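Local coordinates for protein O-methyltransferase (Burkholderia thailandensis, PDB 3MCZ) that probably transfers a methyl group from S-adenosylmethionine to an oxygen of its substrate, probably as a dimer, at residues L31-Q34 with Y35-S38; L98-R101 with Y102-T106; N291-R294 with V295-A298; G56-P59 with A60-A63. All coordinates share one frame; numbering follows the deposited sequence.

Contact 1. Residues L31-Q34 with Y35-S38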
ATOM      1  N   LEU A  31       4.044  -6.441  -3.777  1.00 12.84           N
ATOM      2  CA  LEU A  31       3.074  -6.353  -2.688  1.00 12.48           C
ATOM      3  C   LEU A  31       3.652  -5.674  -1.448  1.00 11.83           C
ATOM      4  O   LEU A  31       2.995  -4.845  -0.850  1.00 11.34           O
ATOM      5  CB  LEU A  31       2.516  -7.705  -2.358  1.00 12.91           C
ATOM      6  CG  LEU A  31       1.356  -7.679  -1.341  1.00 16.72           C
ATOM      7  CD1 LEU A  31       0.038  -7.969  -2.046  1.00 20.64           C
ATOM      8  CD2 LEU A  31       1.600  -8.717  -0.303  1.00 20.88           C
ATOM      9  N   SER A  32       4.880  -6.025  -1.082  1.00 11.29           N
ATOM     10  CA  SER A  32       5.563  -5.434   0.053  1.00 11.62           C
ATOM     11  C   SER A  32       5.849  -3.944  -0.146  1.00 11.28           C
ATOM     12  O   SER A  32       5.976  -3.196   0.827  1.00 10.44           O
ATOM     13  CB  SER A  32       6.879  -6.208   0.297  1.00 12.68           C
ATOM     14  OG  SER A  32       7.571  -5.725   1.418  1.00 12.45           O
ATOM     15  N   ASP A  33       5.900  -3.519  -1.400  1.00 11.52           N
ATOM     16  CA  ASP A  33       6.279  -2.144  -1.793  1.00 11.78           C
ATOM     17  C   ASP A  33       5.078  -1.249  -2.095  1.00 11.80           C
ATOM     18  O   ASP A  33       5.211  -0.018  -2.198  1.00  9.92           O
ATOM     19  CB  ASP A  33       7.150  -2.228  -3.071  1.00 12.82           C
ATOM     20  CG  ASP A  33       7.646  -0.877  -3.546  1.00 14.03           C
ATOM     21  OD1 ASP A  33       8.364  -0.244  -2.785  1.00 15.09           O
ATOM     22  OD2 ASP A  33       7.310  -0.426  -4.679  1.00 19.66           O
ATOM     23  N   GLN A  34       3.903  -1.866  -2.272  1.00 12.84           N
ATOM     24  CA  GLN A  34       2.779  -1.162  -2.870  1.00 13.19           C
ATOM     25  C   GLN A  34       2.168  -0.083  -1.993  1.00 13.54           C
ATOM     26  O   GLN A  34       1.427   0.777  -2.496  1.00 14.02           O
ATOM     27  CB  GLN A  34       1.743  -2.151  -3.366  1.00 13.72           C
ATOM     28  CG  GLN A  34       0.919  -2.837  -2.263  1.00 12.45           C
ATOM     29  CD  GLN A  34      -0.023  -3.840  -2.840  1.00 15.59           C
ATOM     30  OE1 GLN A  34       0.274  -4.421  -3.878  1.00 16.11           O
ATOM     31  NE2 GLN A  34      -1.176  -4.055  -2.187  1.00 10.22           N
ATOM     32  N   TYR A  35       2.492  -0.088  -0.698  1.00 12.89           N
ATOM     33  CA  TYR A  35       1.992   0.931   0.199  1.00 12.20           C
ATOM     34  C   TYR A  35       2.402   2.337  -0.266  1.00 12.03           C
ATOM     35  O   TYR A  35       1.705   3.304   0.010  1.00 11.17           O
ATOM     36  CB  TYR A  35       2.488   0.697   1.626  1.00 11.84           C
ATOM     37  CG  TYR A  35       3.952   0.886   1.812  1.00 10.72           C
ATOM     38  CD1 TYR A  35       4.850  -0.175   1.636  1.00 14.10           C
ATOM     39  CD2 TYR A  35       4.471   2.129   2.191  1.00 11.66           C
ATOM     40  CE1 TYR A  35       6.219   0.008   1.809  1.00 14.78           C
ATOM     41  CE2 TYR A  35       5.828   2.323   2.351  1.00 14.32           C
ATOM     42  CZ  TYR A  35       6.705   1.259   2.142  1.00 14.04           C
ATOM     43  OH  TYR A  35       8.081   1.448   2.345  1.00 18.41           O
ATOM     44  N   ARG A  36       3.537   2.462  -0.938  1.00 11.12           N
ATOM     45  CA  ARG A  36       4.004   3.809  -1.311  1.00 11.11           C
ATOM     46  C   ARG A  36       2.996   4.553  -2.151  1.00 10.99           C
ATOM     47  O   ARG A  36       2.817   5.746  -1.973  1.00 10.85           O
ATOM     48  CB  ARG A  36       5.358   3.786  -2.059  1.00 12.00           C
ATOM     49  CG  ARG A  36       6.513   3.212  -1.289  1.00 13.61           C
ATOM     50  CD  ARG A  36       7.892   3.261  -2.065  1.00 13.14           C
ATOM     51  NE  ARG A  36       7.829   2.527  -3.315  1.00 14.74           N
ATOM     52  CZ  ARG A  36       7.636   3.082  -4.511  1.00 17.11           C
ATOM     53  NH1 ARG A  36       7.550   2.307  -5.581  1.00 17.79           N
ATOM     54  NH2 ARG A  36       7.496   4.395  -4.645  1.00 15.93           N
ATOM     55  N   GLN A  37       2.376   3.879  -3.113  1.00 10.30           N
ATOM     56  CA  GLN A  37       1.402   4.539  -3.966  1.00 12.18           C
ATOM     57  C   GLN A  37       0.214   5.076  -3.151  1.00 12.66           C
ATOM     58  O   GLN A  37      -0.293   6.172  -3.428  1.00 13.54           O
ATOM     59  CB  GLN A  37       0.900   3.591  -5.064  1.00 13.30           C
ATOM     60  CG  GLN A  37       1.998   2.944  -5.877  1.00 15.87           C
ATOM     61  CD  GLN A  37       2.982   3.962  -6.434  1.00 17.30           C
ATOM     62  OE1 GLN A  37       2.589   4.878  -7.152  1.00 22.09           O
ATOM     63  NE2 GLN A  37       4.259   3.822  -6.081  1.00 15.93           N
ATOM     64  N   SER A  38      -0.234   4.323  -2.143  1.00 13.38           N
ATOM     65  CA  SER A  38      -1.290   4.821  -1.232  1.00 13.17           C
ATOM     66  C   SER A  38      -0.897   6.137  -0.638  1.00 13.24           C
ATOM     67  O   SER A  38      -1.679   7.106  -0.676  1.00 13.18           O
ATOM     68  CB  SER A  38      -1.584   3.821  -0.099  1.00 12.88           C
ATOM     69  OG  SER A  38      -1.952   2.572  -0.646  1.00 12.96           O
TER
HETATM   70  O   HOH W   1       4.626   1.369  -4.446  1.00 19.01           O
HETATM   71  O   HOH W   2       9.086   0.386  -0.488  1.00 23.36           O
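Arg36 reaches back across the junction between helices 25-33 and 35-46 to Asp33 and takes its carboxylate side-on. Its CB starts 3.8 Å from Asp33 O, and Arg36 CG passes the same carbonyl oxygen while resting 3.8 Å above the plane of the Tyr35 ring, toward the rim. CD comes beside Asp33 OD1, and a bend in the chain at chi3 (-59°) turns the guanidinium onto the acid. Arg36 NE then gives a 2.9 Å hydrogen bond to Asp33 OD1, Arg36 NH1 one of 2.9 Å to Asp33 OD2, and the two make a salt bridge. Both oxygens lie near the guanidinium plane; NH1 uses the syn lone pair of OD2, whereas NE stands 29° out of the carboxylate plane, the two flat groups being 36° apart. Asp33 brings its carboxylate there with CG anti to its backbone N. The backbone adds Arg36 N to Asp33 O at 3.2 Å. One water donates to Asp33 O and accepts from Gln37 NE2; another donates to Asp33 OD1 and lies 3.2 Å from Tyr35 OH. Arg36 NH1 also bridges to Asp302 of the second subunit, which binds Gln37 NE2 too. Arg36 thus sits between two carboxylates, an arrangement that would tend to keep all three groups charged and ties the junction of two helices to the dimer interface.

Contact 2. Residues L98-R101 with Y102-T106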
ATOM      1  N   LEU A  98     -10.603  11.990 -14.421  1.00 16.26           N
ATOM      2  CA  LEU A  98     -10.767  11.235 -13.169  1.00 15.61           C
ATOM      3  C   LEU A  98     -10.512  12.117 -11.933  1.00 15.05           C
ATOM      4  O   LEU A  98     -11.305  12.164 -10.996  1.00 14.52           O
ATOM      5  CB  LEU A  98      -9.766  10.070 -13.162  1.00 15.42           C
ATOM      6  CG  LEU A  98      -9.827   9.083 -11.997  1.00 17.91           C
ATOM      7  CD1 LEU A  98     -11.107   8.268 -12.086  1.00 19.01           C
ATOM      8  CD2 LEU A  98      -8.585   8.204 -12.001  1.00 17.95           C
ATOM      9  N   THR A  99      -9.390  12.813 -11.936  1.00 14.53           N
ATOM     10  CA  THR A  99      -9.048  13.694 -10.833  1.00 14.87           C
ATOM     11  C   THR A  99     -10.086  14.791 -10.654  1.00 14.69           C
ATOM     12  O   THR A  99     -10.525  15.069  -9.554  1.00 14.09           O
ATOM     13  CB  THR A  99      -7.671  14.319 -11.075  1.00 15.72           C
ATOM     14  OG1 THR A  99      -6.727  13.253 -11.192  1.00 16.57           O
ATOM     15  CG2 THR A  99      -7.277  15.282  -9.927  1.00 15.36           C
ATOM     16  N   GLU A 100     -10.510  15.409 -11.750  1.00 14.69           N
ATOM     17  CA  GLU A 100     -11.444  16.506 -11.629  1.00 14.91           C
ATOM     18  C   GLU A 100     -12.750  16.004 -10.981  1.00 14.39           C
ATOM     19  O   GLU A 100     -13.296  16.647 -10.078  1.00 13.92           O
ATOM     20  CB  GLU A 100     -11.690  17.142 -12.999  1.00 15.29           C
ATOM     21  CG  GLU A 100     -12.449  18.467 -12.907  1.00 19.51           C
ATOM     22  CD  GLU A 100     -11.618  19.633 -12.385  1.00 23.26           C
ATOM     23  OE1 GLU A 100     -10.365  19.547 -12.319  1.00 22.12           O
ATOM     24  OE2 GLU A 100     -12.248  20.670 -12.056  1.00 27.49           O
ATOM     25  N   ARG A 101     -13.216  14.837 -11.410  1.00 13.07           N
ATOM     26  CA  ARG A 101     -14.473  14.328 -10.932  1.00 13.76           C
ATOM     27  C   ARG A 101     -14.428  13.856  -9.476  1.00 13.33           C
ATOM     28  O   ARG A 101     -15.361  14.078  -8.731  1.00 13.98           O
ATOM     29  CB  ARG A 101     -14.962  13.189 -11.829  1.00 13.46           C
ATOM     30  CG  ARG A 101     -16.260  12.560 -11.348  1.00 15.63           C
ATOM     31  CD  ARG A 101     -16.884  11.712 -12.417  1.00 18.05           C
ATOM     32  NE  ARG A 101     -18.237  11.339 -12.042  1.00 20.36           N
ATOM     33  CZ  ARG A 101     -18.997  10.472 -12.704  1.00 22.87           C
ATOM     34  NH1 ARG A 101     -18.561   9.869 -13.807  1.00 23.95           N
ATOM     35  NH2 ARG A 101     -20.209  10.218 -12.256  1.00 24.49           N
ATOM     36  N   TYR A 102     -13.374  13.166  -9.078  1.00 12.94           N
ATOM     37  CA  TYR A 102     -13.382  12.467  -7.773  1.00 13.63           C
ATOM     38  C   TYR A 102     -12.449  13.036  -6.731  1.00 14.07           C
ATOM     39  O   TYR A 102     -12.549  12.702  -5.556  1.00 14.29           O
ATOM     40  CB  TYR A 102     -13.088  10.980  -7.973  1.00 13.49           C
ATOM     41  CG  TYR A 102     -14.076  10.265  -8.869  1.00 13.40           C
ATOM     42  CD1 TYR A 102     -15.365   9.969  -8.436  1.00 14.86           C
ATOM     43  CD2 TYR A 102     -13.720   9.886 -10.149  1.00 15.50           C
ATOM     44  CE1 TYR A 102     -16.287   9.303  -9.279  1.00 16.50           C
ATOM     45  CE2 TYR A 102     -14.627   9.223 -11.002  1.00 16.10           C
ATOM     46  CZ  TYR A 102     -15.892   8.926 -10.555  1.00 17.17           C
ATOM     47  OH  TYR A 102     -16.763   8.279 -11.410  1.00 19.69           O
ATOM     48  N   LEU A 103     -11.513  13.892  -7.135  1.00 14.63           N
ATOM     49  CA  LEU A 103     -10.456  14.326  -6.216  1.00 14.51           C
ATOM     50  C   LEU A 103     -10.397  15.843  -6.015  1.00 15.01           C
ATOM     51  O   LEU A 103      -9.448  16.357  -5.418  1.00 15.77           O
ATOM     52  CB  LEU A 103      -9.106  13.806  -6.713  1.00 13.96           C
ATOM     53  CG  LEU A 103      -8.929  12.280  -6.761  1.00 15.23           C
ATOM     54  CD1 LEU A 103      -7.528  11.936  -7.354  1.00 15.63           C
ATOM     55  CD2 LEU A 103      -9.166  11.666  -5.369  1.00 12.41           C
ATOM     56  N   THR A 104     -11.405  16.562  -6.516  1.00 15.91           N
ATOM     57  CA  THR A 104     -11.537  17.986  -6.280  1.00 16.04           C
ATOM     58  C   THR A 104     -12.614  18.223  -5.212  1.00 17.13           C
ATOM     59  O   THR A 104     -13.704  17.641  -5.286  1.00 16.23           O
ATOM     60  CB  THR A 104     -11.893  18.764  -7.583  1.00 16.89           C
ATOM     61  OG1 THR A 104     -13.079  18.231  -8.196  1.00 15.23           O
ATOM     62  CG2 THR A 104     -10.718  18.694  -8.562  1.00 14.51           C
ATOM     63  N   THR A 105     -12.314  19.078  -4.234  1.00 17.52           N
ATOM     64  CA  THR A 105     -13.189  19.250  -3.070  1.00 18.89           C
ATOM     65  C   THR A 105     -14.598  19.779  -3.437  1.00 20.11           C
ATOM     66  O   THR A 105     -15.569  19.532  -2.729  1.00 20.97           O
ATOM     67  CB  THR A 105     -12.572  20.228  -2.044  1.00 19.32           C
ATOM     68  OG1 THR A 105     -12.460  21.509  -2.652  1.00 20.80           O
ATOM     69  CG2 THR A 105     -11.202  19.786  -1.600  1.00 17.24           C
ATOM     70  N   THR A 106     -14.690  20.474  -4.559  1.00 20.52           N
ATOM     71  CA  THR A 106     -15.931  21.075  -4.999  1.00 21.48           C
ATOM     72  C   THR A 106     -16.795  20.098  -5.791  1.00 21.04           C
ATOM     73  O   THR A 106     -17.921  20.448  -6.146  1.00 21.63           O
ATOM     74  CB  THR A 106     -15.635  22.312  -5.893  1.00 21.46           C
ATOM     75  OG1 THR A 106     -14.638  21.981  -6.889  1.00 23.81           O
ATOM     76  CG2 THR A 106     -15.102  23.468  -5.044  1.00 22.61           C
TER
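Near the C-terminal end of helix 97-103, in the dimerisation domain, Arg101 runs along the face of the Tyr102 ring, both side chains heading outward together. Arg101 CG sits 3.6 Å from the centroid of the Tyr102 ring, almost on its normal, a CH-pi contact; farther out, Tyr102 OH stands 3.2 Å above one face of the Arg101 guanidinium, whose plane is 14° from that of the ring. The hydroxyl takes no bond from Arg101, whose NE instead makes a salt bridge with Asp109. Leu98 CD1 packs on Tyr102 CD2 at 3.6 Å. Helical bonds satisfy two carbonyls: Leu98 O accepts from Tyr102 N at 3.0 Å, and Thr99 O from Leu103 N at 2.9 Å. Next along the chain, Thr104 OG1 (chi1 55°) bonds Glu100 O at a modelled 2.5 Å, so short that the exact length is doubtful. Thr99 OG1 bonds Leu85 O, and the Glu100 carboxylate is held by Asn95 and Gln54. Leu103 packs on Leu41 and Val45 of helix 35-46 and on Leu28 of the second subunit. Toward the helix end, side-chain hydroxyls thus take the place of backbone N-H donors: Thr104 OG1 for Glu100 O, Ser107 OG for Arg101 O.

Contact 3. Residues N291-R294 with V295-A298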
ATOM      1  N   ASN A 291     -17.798 -17.832   2.024  1.00 15.38           N
ATOM      2  CA  ASN A 291     -18.110 -19.240   2.092  1.00 15.67           C
ATOM      3  C   ASN A 291     -17.676 -19.835   3.441  1.00 15.90           C
ATOM      4  O   ASN A 291     -16.891 -19.216   4.190  1.00 14.11           O
ATOM      5  CB  ASN A 291     -17.447 -19.979   0.924  1.00 16.21           C
ATOM      6  CG  ASN A 291     -17.961 -19.510  -0.418  1.00 19.74           C
ATOM      7  OD1 ASN A 291     -18.976 -18.841  -0.489  1.00 22.92           O
ATOM      8  ND2 ASN A 291     -17.264 -19.846  -1.471  1.00 22.50           N
ATOM      9  N   ASP A 292     -18.157 -21.043   3.739  1.00 15.34           N
ATOM     10  CA  ASP A 292     -17.742 -21.765   4.980  1.00 15.79           C
ATOM     11  C   ASP A 292     -16.227 -22.029   5.112  1.00 15.31           C
ATOM     12  O   ASP A 292     -15.715 -22.159   6.208  1.00 15.81           O
ATOM     13  CB  ASP A 292     -18.526 -23.078   5.110  1.00 17.01           C
ATOM     14  CG  ASP A 292     -19.940 -22.854   5.658  1.00 19.99           C
ATOM     15  OD1 ASP A 292     -20.166 -21.899   6.476  1.00 23.59           O
ATOM     16  OD2 ASP A 292     -20.821 -23.650   5.293  1.00 24.59           O
ATOM     17  N   ASP A 293     -15.496 -22.044   4.017  1.00 14.33           N
ATOM     18  CA  ASP A 293     -14.049 -22.254   4.078  1.00 15.66           C
ATOM     19  C   ASP A 293     -13.262 -21.035   4.592  1.00 15.93           C
ATOM     20  O   ASP A 293     -12.088 -21.144   4.890  1.00 16.64           O
ATOM     21  CB  ASP A 293     -13.519 -22.730   2.724  1.00 15.61           C
ATOM     22  CG  ASP A 293     -13.620 -21.671   1.614  1.00 17.68           C
ATOM     23  OD1 ASP A 293     -13.953 -20.481   1.858  1.00 18.61           O
ATOM     24  OD2 ASP A 293     -13.321 -22.041   0.463  1.00 20.95           O
ATOM     25  N   ARG A 294     -13.929 -19.891   4.713  1.00 14.90           N
ATOM     26  CA  ARG A 294     -13.326 -18.633   5.223  1.00 15.66           C
ATOM     27  C   ARG A 294     -12.210 -18.041   4.336  1.00 14.94           C
ATOM     28  O   ARG A 294     -11.550 -17.082   4.721  1.00 13.86           O
ATOM     29  CB  ARG A 294     -12.860 -18.829   6.670  1.00 16.04           C
ATOM     30  CG  ARG A 294     -14.050 -18.885   7.585  1.00 18.21           C
ATOM     31  CD  ARG A 294     -13.603 -19.196   8.955  1.00 20.78           C
ATOM     32  NE  ARG A 294     -14.662 -19.003   9.940  1.00 24.17           N
ATOM     33  CZ  ARG A 294     -15.675 -19.816  10.173  1.00 27.56           C
ATOM     34  NH1 ARG A 294     -15.922 -20.957   9.453  1.00 26.41           N
ATOM     35  NH2 ARG A 294     -16.502 -19.446  11.139  1.00 29.85           N
ATOM     36  N   VAL A 295     -12.029 -18.591   3.139  1.00 14.50           N
ATOM     37  CA  VAL A 295     -11.003 -18.091   2.224  1.00 14.98           C
ATOM     38  C   VAL A 295     -11.540 -17.735   0.855  1.00 15.86           C
ATOM     39  O   VAL A 295     -10.784 -17.208   0.038  1.00 16.84           O
ATOM     40  CB  VAL A 295      -9.815 -19.043   2.065  1.00 15.48           C
ATOM     41  CG1 VAL A 295      -9.093 -19.249   3.395  1.00 14.33           C
ATOM     42  CG2 VAL A 295     -10.245 -20.409   1.506  1.00 13.57           C
ATOM     43  N   THR A 296     -12.812 -18.037   0.588  1.00 15.27           N
ATOM     44  CA  THR A 296     -13.412 -17.763  -0.680  1.00 16.64           C
ATOM     45  C   THR A 296     -14.711 -17.007  -0.458  1.00 17.72           C
ATOM     46  O   THR A 296     -15.456 -17.354   0.459  1.00 19.66           O
ATOM     47  CB  THR A 296     -13.658 -19.063  -1.450  1.00 16.76           C
ATOM     48  OG1 THR A 296     -14.565 -19.868  -0.740  1.00 22.99           O
ATOM     49  CG2 THR A 296     -12.439 -19.877  -1.513  1.00 15.86           C
ATOM     50  N   PRO A 297     -14.963 -15.950  -1.252  1.00 18.06           N
ATOM     51  CA  PRO A 297     -14.009 -15.279  -2.169  1.00 17.42           C
ATOM     52  C   PRO A 297     -12.834 -14.676  -1.421  1.00 16.47           C
ATOM     53  O   PRO A 297     -12.973 -14.326  -0.257  1.00 14.55           O
ATOM     54  CB  PRO A 297     -14.834 -14.153  -2.817  1.00 18.58           C
ATOM     55  CG  PRO A 297     -16.213 -14.266  -2.265  1.00 19.43           C
ATOM     56  CD  PRO A 297     -16.304 -15.349  -1.274  1.00 19.14           C
ATOM     57  N   ALA A 298     -11.671 -14.566  -2.081  1.00 16.69           N
ATOM     58  CA  ALA A 298     -10.453 -14.185  -1.384  1.00 17.68           C
ATOM     59  C   ALA A 298     -10.604 -12.859  -0.645  1.00 17.83           C
ATOM     60  O   ALA A 298     -10.049 -12.667   0.456  1.00 18.78           O
ATOM     61  CB  ALA A 298      -9.254 -14.118  -2.370  1.00 17.97           C
TER
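The carboxylate of Asp293 is met above its plane by Val295 N, 57° out of it, and on the syn side of OD1 by Thr296 N, 29° out; both donors come from the same face. Val295 N and Thr296 N each reach Asp293 OD1 at 3.0 Å, Val295 N on the straighter line. The Thr296 hydroxyl also faces this group, OG1 being 2.7 Å from Asp293 OD1 and 2.8 Å from Asp293 OD2, so either oxygen could take its proton. Asn291 turns its amide to the same hydroxyl, Asn291 ND2 donating to Thr296 OG1 at 2.8 Å, with the acceptor tilted from the amide plane. All this is built on a type I beta turn, Asn291 to Arg294, closed by Arg294 N to Asn291 O at 3.1 Å, in the loop from strand 281-288 of the Rossmann-like sheet to helix 298-310; the bond from Val295 N to Asp293 OD1 adds an Asx turn. Beyond it the chain folds back, and Asn291 N bonds Thr296 O at 2.9 Å. Asp293 reaches over the returning chain because its CG lies between its backbone N and carbonyl carbon (chi1 67°). Thr296 is followed by a cis peptide bond to Pro297, whose carbonyl accepts from Ser300, while Val295 packs on His78 of the second subunit.

Contact 4. Residues G56-P59 with A60-A63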
ATOM      1  N   GLY A  56      -4.250  24.774 -15.266  1.00 19.69           N
ATOM      2  CA  GLY A  56      -2.859  24.418 -15.476  1.00 19.16           C
ATOM      3  C   GLY A  56      -1.891  25.190 -14.587  1.00 18.11           C
ATOM      4  O   GLY A  56      -1.977  26.412 -14.474  1.00 17.69           O
ATOM      5  N   ARG A  57      -0.953  24.480 -13.967  1.00 16.49           N
ATOM      6  CA  ARG A  57       0.074  25.117 -13.166  1.00 16.58           C
ATOM      7  C   ARG A  57       1.455  24.554 -13.478  1.00 16.21           C
ATOM      8  O   ARG A  57       1.611  23.324 -13.647  1.00 15.94           O
ATOM      9  CB  ARG A  57      -0.181  24.904 -11.674  1.00 16.64           C
ATOM     10  CG  ARG A  57      -1.574  25.198 -11.213  1.00 19.05           C
ATOM     11  CD  ARG A  57      -1.896  26.689 -11.172  1.00 20.45           C
ATOM     12  NE  ARG A  57      -3.195  26.859 -10.526  1.00 22.72           N
ATOM     13  CZ  ARG A  57      -3.767  28.020 -10.217  1.00 25.61           C
ATOM     14  NH1 ARG A  57      -4.963  28.017  -9.643  1.00 26.37           N
ATOM     15  NH2 ARG A  57      -3.177  29.180 -10.488  1.00 25.16           N
ATOM     16  N   THR A  58       2.459  25.432 -13.465  1.00 15.04           N
ATOM     17  CA  THR A  58       3.870  25.005 -13.543  1.00 14.85           C
ATOM     18  C   THR A  58       4.348  24.558 -12.165  1.00 14.73           C
ATOM     19  O   THR A  58       3.739  24.917 -11.158  1.00 13.98           O
ATOM     20  CB  THR A  58       4.814  26.134 -13.997  1.00 14.24           C
ATOM     21  OG1 THR A  58       4.837  27.194 -13.015  1.00 13.26           O
ATOM     22  CG2 THR A  58       4.395  26.669 -15.349  1.00 16.73           C
ATOM     23  N   PRO A  59       5.439  23.775 -12.113  1.00 14.92           N
ATOM     24  CA  PRO A  59       6.013  23.447 -10.795  1.00 14.66           C
ATOM     25  C   PRO A  59       6.396  24.679  -9.971  1.00 14.77           C
ATOM     26  O   PRO A  59       6.198  24.668  -8.757  1.00 14.14           O
ATOM     27  CB  PRO A  59       7.240  22.599 -11.127  1.00 14.68           C
ATOM     28  CG  PRO A  59       6.960  22.022 -12.476  1.00 14.78           C
ATOM     29  CD  PRO A  59       6.088  23.028 -13.206  1.00 14.92           C
ATOM     30  N   ALA A  60       6.903  25.734 -10.618  1.00 15.28           N
ATOM     31  CA  ALA A  60       7.147  27.012  -9.927  1.00 15.42           C
ATOM     32  C   ALA A  60       5.902  27.558  -9.238  1.00 15.55           C
ATOM     33  O   ALA A  60       5.991  28.027  -8.101  1.00 15.37           O
ATOM     34  CB  ALA A  60       7.695  28.063 -10.867  1.00 15.80           C
ATOM     35  N   GLU A  61       4.761  27.519  -9.929  1.00 15.62           N
ATOM     36  CA  GLU A  61       3.497  28.029  -9.383  1.00 15.91           C
ATOM     37  C   GLU A  61       2.978  27.149  -8.249  1.00 15.94           C
ATOM     38  O   GLU A  61       2.564  27.656  -7.209  1.00 15.91           O
ATOM     39  CB  GLU A  61       2.446  28.154 -10.482  1.00 16.10           C
ATOM     40  CG  GLU A  61       2.773  29.279 -11.457  1.00 18.33           C
ATOM     41  CD  GLU A  61       1.947  29.248 -12.742  1.00 20.76           C
ATOM     42  OE1 GLU A  61       1.516  28.167 -13.192  1.00 16.68           O
ATOM     43  OE2 GLU A  61       1.746  30.339 -13.314  1.00 24.87           O
ATOM     44  N   VAL A  62       3.003  25.828  -8.438  1.00 15.68           N
ATOM     45  CA  VAL A  62       2.632  24.914  -7.367  1.00 15.42           C
ATOM     46  C   VAL A  62       3.513  25.145  -6.135  1.00 15.85           C
ATOM     47  O   VAL A  62       3.000  25.199  -5.008  1.00 17.14           O
ATOM     48  CB  VAL A  62       2.736  23.426  -7.831  1.00 15.93           C
ATOM     49  CG1 VAL A  62       2.623  22.486  -6.676  1.00 12.77           C
ATOM     50  CG2 VAL A  62       1.663  23.133  -8.875  1.00 14.37           C
ATOM     51  N   ALA A  63       4.819  25.280  -6.352  1.00 15.62           N
ATOM     52  CA  ALA A  63       5.802  25.428  -5.270  1.00 15.88           C
ATOM     53  C   ALA A  63       5.594  26.722  -4.517  1.00 16.56           C
ATOM     54  O   ALA A  63       5.658  26.738  -3.288  1.00 17.21           O
ATOM     55  CB  ALA A  63       7.240  25.354  -5.811  1.00 15.12           C
TER
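A capping box made by Thr58 and Glu61 starts helix 59-66, in the dimerisation domain with its relation to helix-turn-helix folds. Each residue's side chain takes the other's backbone N-H: Glu61 N donates to Thr58 OG1 at 3.1 Å, and Thr58 N to Glu61 OE1 at 2.9 Å in a nearly straight bond (169°). Thr58, the N-cap, presents OG1 over the helix end from a site flanked by both its backbone N and carbonyl carbon (chi1 65°). Glu61 reaches back with an extended chain, CG passing 3.3 Å from Thr58 OG1, and OE1 receives the N-H on its anti side, 26° out of the carboxylate plane. The N-H groups at the helix N-terminus would be expected to stabilise its negative charge. The regular helix bonds follow at once, Val62 N to Thr58 O at 3.0 Å and Ala63 N to Pro59 O at 2.8 Å. Pro59, with no N-H to offer, suits the first helical position. On the flank, Arg57 CB touches Val62 CG2 at 3.8 Å, while Arg57 NE turns to Leu52 O. Pro59 and Val62 pack on Leu77 of helix 70-82, Val62 also meets Leu49 and Leu52 of helix 49-52, and the backbone of Arg57 pairs with Phe93 in strand 92-95.

How the contacts relate
Contacts 1, 2 and 4 belong to the dimerisation domain, whereas contact 3 lies in the methyltransferase domain, about 49 Å from contact 4 between centres. Contacts 1, 2 and 4 are partly buried; contact 3 is a surface loop. Contacts 1, 2 and 3 reach the second subunit, contact 4 does not. Leu103 of contact 2 packs on helix 35-46, whose early part lies in contact 1, and contacts 2 and 4 both touch helix 49-52. Their chemistry follows position: an ion pair at a helix junction in 31-38, a hydroxyl near a helix end in 98-106, a carboxylate gathering N-H groups in the 291-298 loop, and a reciprocal cap beginning a helix in 56-63.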